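Local structure of transcriptional regulator (GntR family) (Enterococcus faecalis, 3DDV) at residues 71-76 with 117-122; 57-62 with 123-128; 33-38 with 66-71; 113-118 with 139-144. The protein is a GntR-family transcriptional regulator whose UTRA domain, as in relatives, probably binds a small-molecule effector and so controls DNA binding. All blocks are in the same frame, centred on the assembly; numbering follows the deposited sequence.

Contact 1: residues 71-76 with 117-122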
# COMPACT_ATOMS: atom_id res chain seq x y z
N SER B 71 1.88 23.71 31.55
CA SER B 71 1.43 24.82 30.71
C SER B 71 2.42 25.06 29.59
O SER B 71 2.70 26.21 29.21
CB SER B 71 1.32 26.08 31.57
OG SER B 71 0.71 25.79 32.82
N PHE B 72 2.99 23.98 29.09
CA PHE B 72 4.19 24.11 28.28
C PHE B 72 3.91 24.95 27.04
O PHE B 72 4.61 25.93 26.77
CB PHE B 72 4.73 22.74 27.89
CG PHE B 72 5.99 22.80 27.10
CD1 PHE B 72 6.98 23.74 27.40
CD2 PHE B 72 6.20 21.91 26.06
CE1 PHE B 72 8.15 23.80 26.67
CE2 PHE B 72 7.38 21.96 25.32
CZ PHE B 72 8.35 22.91 25.64
N TYR B 73 2.87 24.57 26.31
CA TYR B 73 2.55 25.24 25.08
C TYR B 73 2.13 26.69 25.34
O TYR B 73 2.75 27.61 24.78
CB TYR B 73 1.50 24.45 24.34
CG TYR B 73 2.02 23.17 23.72
CD1 TYR B 73 3.37 22.99 23.43
CD2 TYR B 73 1.13 22.14 23.38
CE1 TYR B 73 3.86 21.82 22.83
CE2 TYR B 73 1.61 20.95 22.77
CZ TYR B 73 2.99 20.81 22.50
OH TYR B 73 3.49 19.66 21.91
N LYS B 74 1.12 26.86 26.20
CA LYS B 74 0.73 28.18 26.74
C LYS B 74 1.96 29.02 27.10
O LYS B 74 2.17 30.12 26.59
CB LYS B 74 -0.14 28.06 28.03
CG LYS B 74 -1.44 27.17 27.95
CD LYS B 74 -2.64 27.84 27.20
CE LYS B 74 -3.37 26.92 26.17
NZ LYS B 74 -4.43 26.02 26.75
N THR B 75 2.78 28.49 28.01
CA THR B 75 3.87 29.28 28.54
C THR B 75 4.80 29.69 27.44
O THR B 75 5.30 30.79 27.44
CB THR B 75 4.65 28.49 29.61
OG1 THR B 75 3.71 28.06 30.62
CG2 THR B 75 5.80 29.33 30.23
N LEU B 76 5.02 28.78 26.51
CA LEU B 76 6.01 28.98 25.45
C LEU B 76 5.65 30.16 24.57
O LEU B 76 6.47 31.06 24.31
CB LEU B 76 6.09 27.70 24.61
CG LEU B 76 7.43 27.22 24.10
CD1 LEU B 76 8.60 27.59 24.98
CD2 LEU B 76 7.34 25.72 23.91
N GLN B 117 7.47 12.16 18.57
CA GLN B 117 7.13 13.41 17.94
C GLN B 117 8.21 14.47 18.11
O GLN B 117 8.77 14.57 19.18
CB GLN B 117 5.88 13.87 18.60
CG GLN B 117 5.71 15.33 18.70
CD GLN B 117 4.28 15.67 19.16
OE1 GLN B 117 3.29 15.01 18.80
NE2 GLN B 117 4.19 16.65 20.01
N VAL B 118 8.51 15.21 17.05
CA VAL B 118 9.27 16.47 17.12
C VAL B 118 8.37 17.65 16.75
O VAL B 118 7.63 17.57 15.79
CB VAL B 118 10.45 16.49 16.17
CG1 VAL B 118 11.20 17.79 16.35
CG2 VAL B 118 11.33 15.33 16.44
N SER B 119 8.46 18.74 17.49
CA SER B 119 7.66 19.92 17.23
C SER B 119 8.58 21.09 17.03
O SER B 119 9.66 21.17 17.64
CB SER B 119 6.75 20.24 18.42
OG SER B 119 5.92 19.15 18.73
N TYR B 120 8.14 22.01 16.19
CA TYR B 120 8.99 23.10 15.74
C TYR B 120 8.35 24.46 15.92
O TYR B 120 7.13 24.60 15.90
CB TYR B 120 9.31 22.90 14.26
CG TYR B 120 9.93 21.59 13.93
CD1 TYR B 120 11.31 21.49 13.77
CD2 TYR B 120 9.16 20.47 13.76
CE1 TYR B 120 11.90 20.27 13.46
CE2 TYR B 120 9.74 19.25 13.46
CZ TYR B 120 11.10 19.16 13.31
OH TYR B 120 11.67 17.96 13.01
N PHE B 121 9.17 25.50 16.03
CA PHE B 121 8.63 26.84 15.91
C PHE B 121 8.31 27.15 14.44
O PHE B 121 8.91 26.58 13.50
CB PHE B 121 9.58 27.88 16.51
CG PHE B 121 9.63 27.84 18.01
CD1 PHE B 121 8.47 27.63 18.77
CD2 PHE B 121 10.82 28.02 18.68
CE1 PHE B 121 8.50 27.61 20.17
CE2 PHE B 121 10.87 27.99 20.08
CZ PHE B 121 9.71 27.80 20.82
N GLU B 122 7.39 28.10 14.24
CA GLU B 122 7.15 28.65 12.91
C GLU B 122 8.46 29.02 12.24
O GLU B 122 8.50 29.05 11.04
CB GLU B 122 6.19 29.84 12.95
CG GLU B 122 4.79 29.38 13.35
CD GLU B 122 3.69 30.40 13.11
OE1 GLU B 122 4.01 31.61 13.09
OE2 GLU B 122 2.51 29.98 12.98
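This is a buried helix-on-sheet contact, in which Y73 and L76 at the start of helix 72-80 meet Q117, S119 and F121 near the end of strand 111-121. The two axes run almost the same way, 17° apart, at a closest approach of 12.6 Å. That spacing is bridged mainly by the long side chains of Y73, L76, Q117 and F121. Two patches result.

In the polar patch, Y73 reaches from the helix toward the strand and only its hydroxyl makes the touch. Y73 OH lies 3.6 Å from Q117 NE2, the two side chains coming from opposite directions. The phenol ring and the amide are nearly coplanar, their planes 15° apart. Y73 OH is also 4.0 Å from S119 OG. The real partner of this group is E128 on the next strand: its OE1 takes hydrogen bonds from both hydroxyls, Y73 OH and S119 OG, and a weak one from Q117 NE2. One buried carboxylate oxygen thus gathers helix and strand.

The apolar patch lies one helical turn on. F121 has CG anti to its carbonyl carbon (chi1 -72°), which swings the ring toward the helix. L76 CG then sits at the ring edge, near its plane, 4.0 Å from F121 CZ. H82 stacks on the same ring.

At the helix start, S71 O accepts from T75 N at 2.6 Å and also from T75 OG1, which stands above the carbonyl plane.

Helices laid over one face of an antiparallel sheet are what the UTRA domain has in common with chorismate lyase, whose fold it shares.

Contact 2: residues 57-62 with 123-128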
# COMPACT_ATOMS: atom_id res chain seq x y z
N TYR B 57 17.52 23.12 26.77
CA TYR B 57 17.45 23.77 28.07
C TYR B 57 17.48 25.28 27.89
O TYR B 57 16.98 25.99 28.72
CB TYR B 57 18.57 23.33 29.04
CG TYR B 57 18.37 23.85 30.46
CD1 TYR B 57 17.15 23.73 31.07
CD2 TYR B 57 19.40 24.46 31.19
CE1 TYR B 57 16.90 24.19 32.35
CE2 TYR B 57 19.16 24.93 32.51
CZ TYR B 57 17.89 24.78 33.06
OH TYR B 57 17.50 25.19 34.33
N SER B 58 18.08 25.77 26.82
CA SER B 58 18.20 27.21 26.67
C SER B 58 16.85 27.87 26.43
O SER B 58 16.71 29.02 26.74
CB SER B 58 19.06 27.54 25.51
OG SER B 58 18.27 27.35 24.37
N LEU B 59 15.86 27.18 25.88
CA LEU B 59 14.54 27.82 25.70
C LEU B 59 13.72 27.87 26.97
O LEU B 59 12.60 28.42 26.96
CB LEU B 59 13.65 27.07 24.68
CG LEU B 59 14.26 26.80 23.30
CD1 LEU B 59 13.52 25.65 22.58
CD2 LEU B 59 14.31 28.09 22.48
N VAL B 60 14.22 27.28 28.04
CA VAL B 60 13.33 26.94 29.15
C VAL B 60 13.90 27.29 30.53
O VAL B 60 13.16 27.28 31.52
CB VAL B 60 12.91 25.43 28.95
CG1 VAL B 60 13.49 24.53 30.01
CG2 VAL B 60 11.38 25.30 28.79
N SER B 61 15.21 27.63 30.56
CA SER B 61 15.94 28.06 31.72
C SER B 61 15.11 28.92 32.62
O SER B 61 15.28 28.86 33.84
CB SER B 61 17.09 28.97 31.34
OG SER B 61 18.07 28.31 30.63
N GLN B 62 14.32 29.80 32.02
CA GLN B 62 13.74 30.90 32.75
C GLN B 62 12.33 30.58 33.19
O GLN B 62 11.75 31.30 33.95
CB GLN B 62 13.76 32.18 31.92
CG GLN B 62 15.12 32.56 31.33
CD GLN B 62 16.29 32.63 32.36
OE1 GLN B 62 16.22 33.33 33.41
NE2 GLN B 62 17.39 31.94 32.03
N ASN B 123 9.53 29.27 12.98
CA ASN B 123 10.77 29.57 12.29
C ASN B 123 11.66 28.37 12.01
O ASN B 123 12.84 28.53 11.69
CB ASN B 123 11.54 30.66 13.03
CG ASN B 123 12.13 30.20 14.37
OD1 ASN B 123 12.56 29.05 14.54
ND2 ASN B 123 12.17 31.13 15.33
N GLY B 124 11.10 27.16 12.16
CA GLY B 124 11.88 25.92 11.87
C GLY B 124 12.69 25.29 13.01
O GLY B 124 13.21 24.20 12.85
N LEU B 125 12.81 25.97 14.15
CA LEU B 125 13.61 25.49 15.31
C LEU B 125 12.85 24.43 16.12
O LEU B 125 11.73 24.69 16.57
CB LEU B 125 13.91 26.65 16.27
CG LEU B 125 14.81 26.40 17.50
CD1 LEU B 125 16.24 26.20 17.07
CD2 LEU B 125 14.66 27.56 18.56
N PRO B 126 13.44 23.23 16.28
CA PRO B 126 12.88 22.22 17.18
C PRO B 126 12.77 22.72 18.61
O PRO B 126 13.68 23.39 19.11
CB PRO B 126 13.91 21.10 17.14
CG PRO B 126 14.72 21.33 15.89
CD PRO B 126 14.65 22.77 15.58
N PHE B 127 11.68 22.38 19.29
CA PHE B 127 11.61 22.69 20.68
C PHE B 127 11.17 21.52 21.55
O PHE B 127 11.04 21.68 22.75
CB PHE B 127 10.75 23.93 20.88
CG PHE B 127 9.30 23.71 20.67
CD1 PHE B 127 8.50 23.25 21.71
CD2 PHE B 127 8.71 23.98 19.44
CE1 PHE B 127 7.14 23.05 21.52
CE2 PHE B 127 7.36 23.78 19.25
CZ PHE B 127 6.56 23.30 20.28
N GLU B 128 11.01 20.35 20.99
CA GLU B 128 10.40 19.27 21.72
C GLU B 128 10.75 17.96 21.03
O GLU B 128 10.64 17.86 19.80
CB GLU B 128 8.91 19.48 21.64
CG GLU B 128 8.21 19.10 22.84
CD GLU B 128 6.66 19.20 22.74
OE1 GLU B 128 6.03 19.07 21.62
OE2 GLU B 128 6.09 19.35 23.87
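L59 points its two methyl groups at separate targets, L125 and F127, and its orientation against each sets the contact. Past L125 it slides in the opposite direction, the two leucines lying alongside each other. L59 CD2 meets L125 CD2 at 4.0 Å. Against F127 it stands at about a right angle. Here L59 CD1 rests on F127 CB at 3.7 Å. The aromatic ring of F127 is not what is touched. F127 holds CG between its backbone N and carbonyl carbon (chi1 72°), a crowded position that carries the ring away from L59, to stack with F121 and pack on the helix 72-80 residues Y73 and L76. L59 therefore covers the base of that side chain. The side-chain touches are all apolar; P126 offers its carbonyl oxygen, with P126 O 4.1 Å from L59 CD1.

Both backbones are shaped by local polar bonds. On one side, Y57 O accepts from V60 N at 3.1 Å and from S61 OG at 3.2 Å. These donors approach from opposite faces of the carbonyl plane, and together they close the turn that presents L59. On the other side, N123 OD1 accepts from L125 N at 3.1 Å, with the donor in the carbonyl plane and an N-H...O angle of 146°. G124 between them has a positive phi (88°), a backbone shape that suits glycine.

The loop after strand 46-56 thus leans on the tip of the beta hairpin of strands 111-121 and 126-135, a hairpin whose connection is marked by an Asx turn at N123.

Contact 3: residues 33-38 with 66-71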
# COMPACT_ATOMS: atom_id res chain seq x y z
N SER B 33 22.68 21.66 26.66
CA SER B 33 21.80 21.00 27.60
C SER B 33 20.39 20.96 27.11
O SER B 33 19.92 21.86 26.41
CB SER B 33 21.82 21.76 28.90
OG SER B 33 23.14 21.72 29.41
N ILE B 34 19.71 19.90 27.53
CA ILE B 34 18.28 19.69 27.33
C ILE B 34 17.67 19.44 28.71
O ILE B 34 18.36 19.06 29.65
CB ILE B 34 18.02 18.48 26.46
CG1 ILE B 34 18.63 17.22 27.11
CG2 ILE B 34 18.58 18.71 25.06
CD1 ILE B 34 17.78 15.92 27.05
N LEU B 35 16.38 19.69 28.84
CA LEU B 35 15.61 19.32 30.01
C LEU B 35 14.96 18.02 29.67
O LEU B 35 14.34 17.89 28.63
CB LEU B 35 14.54 20.36 30.30
CG LEU B 35 13.71 20.06 31.55
CD1 LEU B 35 14.64 20.09 32.79
CD2 LEU B 35 12.55 21.05 31.70
N ARG B 36 15.09 17.03 30.53
CA ARG B 36 14.54 15.75 30.22
C ARG B 36 13.60 15.42 31.29
O ARG B 36 13.96 15.50 32.47
CB ARG B 36 15.62 14.72 30.23
CG ARG B 36 15.23 13.52 29.43
CD ARG B 36 15.52 12.24 30.14
NE ARG B 36 15.69 11.24 29.14
CZ ARG B 36 16.79 11.13 28.39
NH1 ARG B 36 17.86 11.94 28.59
NH2 ARG B 36 16.81 10.16 27.45
N MET B 37 12.37 15.12 30.91
CA MET B 37 11.32 14.84 31.88
C MET B 37 10.47 13.66 31.46
O MET B 37 10.27 13.40 30.26
CB MET B 37 10.48 16.08 32.18
CG MET B 37 9.53 16.58 31.12
SD MET B 37 8.33 17.75 31.84
CE MET B 37 7.16 16.62 32.64
N GLU B 38 10.10 12.88 32.46
CA GLU B 38 9.37 11.63 32.28
C GLU B 38 8.12 11.74 33.08
O GLU B 38 8.17 12.24 34.20
CB GLU B 38 10.16 10.48 32.85
CG GLU B 38 11.26 10.05 31.96
CD GLU B 38 12.16 9.03 32.57
OE1 GLU B 38 11.91 8.54 33.70
OE2 GLU B 38 13.15 8.74 31.90
N SER B 66 6.48 24.17 37.11
CA SER B 66 5.02 24.05 36.97
C SER B 66 4.60 24.43 35.58
O SER B 66 3.79 23.73 34.97
CB SER B 66 4.35 25.00 37.94
OG SER B 66 5.23 26.10 38.17
N GLU B 67 5.11 25.58 35.11
CA GLU B 67 4.87 26.08 33.76
C GLU B 67 5.28 25.00 32.81
O GLU B 67 4.49 24.56 31.98
CB GLU B 67 5.69 27.33 33.44
CG GLU B 67 5.24 28.58 34.14
CD GLU B 67 6.27 29.71 34.07
OE1 GLU B 67 7.44 29.46 34.39
OE2 GLU B 67 5.90 30.86 33.73
N ILE B 68 6.52 24.55 32.94
CA ILE B 68 7.02 23.52 32.02
C ILE B 68 6.19 22.26 32.05
O ILE B 68 5.94 21.69 31.01
CB ILE B 68 8.49 23.16 32.26
CG1 ILE B 68 9.35 24.40 31.91
CG2 ILE B 68 8.86 21.95 31.41
CD1 ILE B 68 10.81 24.36 32.36
N THR B 69 5.76 21.84 33.23
CA THR B 69 5.08 20.56 33.37
C THR B 69 3.62 20.63 32.96
O THR B 69 3.17 19.72 32.28
CB THR B 69 5.22 19.96 34.78
OG1 THR B 69 5.38 21.00 35.75
CG2 THR B 69 6.46 19.07 34.85
N ASN B 70 2.91 21.70 33.31
CA ASN B 70 1.46 21.78 33.05
C ASN B 70 1.03 22.79 31.96
O ASN B 70 -0.11 22.73 31.50
CB ASN B 70 0.67 22.13 34.33
CG ASN B 70 1.26 21.49 35.59
OD1 ASN B 70 1.88 22.18 36.42
ND2 ASN B 70 1.11 20.17 35.72
N SER B 71 1.88 23.71 31.55
CA SER B 71 1.43 24.82 30.71
C SER B 71 2.42 25.06 29.59
O SER B 71 2.70 26.21 29.21
CB SER B 71 1.32 26.08 31.57
OG SER B 71 0.71 25.79 32.82
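M37 sends its side chain from strand 34-43 toward helix 65-70, where T69 and I68 receive the far end. Its CB leaves the strand on the helix side. CG lies between the backbone N and the carbonyl carbon (chi1 72°), and both CB and CG are still more than 5 Å from the helix segment. The next torsion is extended and brings SD to the helix surface. SD lies 3.8 Å from T69 CG2 and 4.3 Å from I68 CG2. A bend at chi3 (-79°) then swings CE over the threonine, to 3.4 Å from T69 CG2. M37 and T69 cross at a slant, so the methyl of the threonine meets both terminal atoms of the methionine.

Two residues back on the strand, L35 points to the same face. L35 and I68 meet tip to tip. L35 CD2 fits into the fork of the isoleucine, 3.8 Å from I68 CD1 and 3.8 Å from I68 CG2. All the touching groups are apolar.

The strand and helix segments are 55° apart in direction, with axes 11.0 Å apart at the closest. Y13 of strand 8-16 packs on L35, M37 and I68, while V60 covers I68 from the loop before the helix. R39 NH1 binds T69 O. Helix 65-70 thus lies over strands 8-16 and 34-43, just ahead of helix 72-80.

Contact 4: residues 113-118 with 139-144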
# COMPACT_ATOMS: atom_id res chain seq x y z
N LEU B 113 1.26 1.37 22.07
CA LEU B 113 1.21 2.24 20.91
C LEU B 113 2.22 3.32 21.21
O LEU B 113 2.10 4.03 22.22
CB LEU B 113 -0.17 2.89 20.71
CG LEU B 113 -0.13 3.79 19.47
CD1 LEU B 113 -0.27 2.89 18.24
CD2 LEU B 113 -1.14 4.85 19.49
N ARG B 114 3.20 3.43 20.34
CA ARG B 114 4.29 4.36 20.56
C ARG B 114 4.20 5.49 19.62
O ARG B 114 4.10 5.31 18.43
CB ARG B 114 5.62 3.71 20.30
CG ARG B 114 6.75 4.62 20.77
CD ARG B 114 8.03 3.88 20.92
NE ARG B 114 8.64 3.88 19.64
CZ ARG B 114 9.41 2.90 19.17
NH1 ARG B 114 9.66 1.84 19.94
NH2 ARG B 114 9.94 2.98 17.94
N VAL B 115 4.29 6.68 20.16
CA VAL B 115 4.33 7.87 19.33
C VAL B 115 5.58 8.62 19.67
O VAL B 115 5.80 8.96 20.82
CB VAL B 115 3.12 8.79 19.58
CG1 VAL B 115 3.13 9.96 18.59
CG2 VAL B 115 1.89 8.00 19.47
N ARG B 116 6.38 8.89 18.67
CA ARG B 116 7.49 9.78 18.82
C ARG B 116 7.20 11.00 18.00
O ARG B 116 6.85 10.90 16.83
CB ARG B 116 8.74 9.14 18.26
CG ARG B 116 9.25 7.88 18.97
CD ARG B 116 10.67 7.79 18.69
NE ARG B 116 11.22 6.45 18.57
CZ ARG B 116 11.74 5.77 19.58
NH1 ARG B 116 11.71 6.25 20.86
NH2 ARG B 116 12.25 4.58 19.31
N GLN B 117 7.47 12.16 18.57
CA GLN B 117 7.13 13.41 17.94
C GLN B 117 8.21 14.47 18.11
O GLN B 117 8.77 14.57 19.18
CB GLN B 117 5.88 13.87 18.60
CG GLN B 117 5.71 15.33 18.70
CD GLN B 117 4.28 15.67 19.16
OE1 GLN B 117 3.29 15.01 18.80
NE2 GLN B 117 4.19 16.65 20.01
N VAL B 118 8.51 15.21 17.05
CA VAL B 118 9.27 16.47 17.12
C VAL B 118 8.37 17.65 16.75
O VAL B 118 7.63 17.57 15.79
CB VAL B 118 10.45 16.49 16.17
CG1 VAL B 118 11.20 17.79 16.35
CG2 VAL B 118 11.33 15.33 16.44
N PHE B 139 -6.16 2.70 25.19
CA PHE B 139 -6.01 3.91 24.41
C PHE B 139 -6.34 3.77 22.94
O PHE B 139 -6.19 2.72 22.38
CB PHE B 139 -4.60 4.43 24.57
CG PHE B 139 -4.35 5.72 23.89
CD1 PHE B 139 -4.85 6.87 24.39
CD2 PHE B 139 -3.61 5.77 22.75
CE1 PHE B 139 -4.62 8.03 23.76
CE2 PHE B 139 -3.39 6.95 22.14
CZ PHE B 139 -3.89 8.07 22.64
N GLU B 140 -6.78 4.85 22.34
CA GLU B 140 -6.99 5.01 20.92
C GLU B 140 -6.52 6.36 20.43
O GLU B 140 -6.90 7.34 20.96
CB GLU B 140 -8.50 4.94 20.62
CG GLU B 140 -9.18 3.62 20.91
CD GLU B 140 -8.66 2.46 20.05
OE1 GLU B 140 -8.46 2.64 18.83
OE2 GLU B 140 -8.46 1.37 20.60
N PHE B 141 -5.75 6.43 19.37
CA PHE B 141 -5.26 7.70 18.88
C PHE B 141 -6.18 8.12 17.75
O PHE B 141 -6.39 7.38 16.80
CB PHE B 141 -3.82 7.47 18.48
CG PHE B 141 -3.12 8.64 17.85
CD1 PHE B 141 -3.40 9.04 16.55
CD2 PHE B 141 -2.06 9.24 18.49
CE1 PHE B 141 -2.68 10.06 15.94
CE2 PHE B 141 -1.37 10.28 17.92
CZ PHE B 141 -1.66 10.69 16.63
N TYR B 142 -6.76 9.30 17.85
CA TYR B 142 -7.73 9.75 16.87
C TYR B 142 -7.07 10.52 15.75
O TYR B 142 -6.49 11.54 15.95
CB TYR B 142 -8.85 10.55 17.56
CG TYR B 142 -9.56 9.71 18.62
CD1 TYR B 142 -10.70 8.95 18.31
CD2 TYR B 142 -9.06 9.62 19.93
CE1 TYR B 142 -11.33 8.12 19.28
CE2 TYR B 142 -9.67 8.82 20.92
CZ TYR B 142 -10.79 8.06 20.56
OH TYR B 142 -11.38 7.26 21.52
N LEU B 143 -7.13 10.01 14.53
CA LEU B 143 -6.64 10.75 13.40
C LEU B 143 -7.36 12.07 13.21
O LEU B 143 -8.55 12.12 13.25
CB LEU B 143 -6.74 9.92 12.14
CG LEU B 143 -5.52 9.03 11.95
CD1 LEU B 143 -5.57 7.78 12.83
CD2 LEU B 143 -5.47 8.68 10.50
N GLU B 144 -6.61 13.13 12.95
CA GLU B 144 -7.14 14.49 12.80
C GLU B 144 -7.96 14.56 11.51
O GLU B 144 -7.46 14.19 10.45
CB GLU B 144 -5.98 15.50 12.76
CG GLU B 144 -6.15 16.71 13.70
CD GLU B 144 -5.33 16.64 15.02
OE1 GLU B 144 -4.07 16.63 14.92
OE2 GLU B 144 -5.93 16.63 16.13
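L113, F139 and F141 each place CG opposite the backbone N, with chi1 at 180°, -176° and 176°, and so the three side chains reach toward one another between strand 111-121 and the C-terminal tail. The setting is the face of the antiparallel sheet of the UTRA fold, where the tail carrying the short strand 141-142 lies over it.

L113 is the central group. Its CD2 alone makes the touches. The leucine side chain crosses both phenylalanines at about a right angle. It meets F139 at the ring edge, near the ring plane, with L113 CD2 4.1 Å from F139 CE2. It rests on F141 at the root of the side chain, with L113 CD2 3.9 Å from F141 CB. F139 and F141 are alternate residues of an extended chain, so both point at the sheet while E140 between them points away. The ring of F139 also stacks with Y134, and F141 packs on I91.

The tail also forms a subunit interface. F141 and Y142 pair antiparallel with a strand of a second subunit, which carries the sheet across. E140 OE2 forms an intersubunit salt bridge with NH2 of R114 of the second subunit. On the sheet itself, L113 also packs on L113 of the second subunit.

Two residues along strand 111-121, V115 faces the tail as well. V115 CG2 comes to F141 at a slant to the ring, 4.3 Å from F141 CD2.

How the contacts relate
Contacts 1 and 3 are buried, and each lays one of two consecutive helices on the same sheet; they share S71. Contact 2 is partly buried at a hairpin end, and contact 4 is partly buried at a subunit interface. Contact 1 mixes polar and apolar groups, whereas the other three meet across their segments by apolar side chains. E128 of contact 2 supplies the polar partner for contact 1. Contact 2 also touches contact 3, where V60 packs on I68 and L35. Contacts 1 and 4 use strand 111-121 and share Q117 and V118, with centres about 17 Å apart. Contacts 3 and 4 lie on opposite sides of the chain's centre without touching.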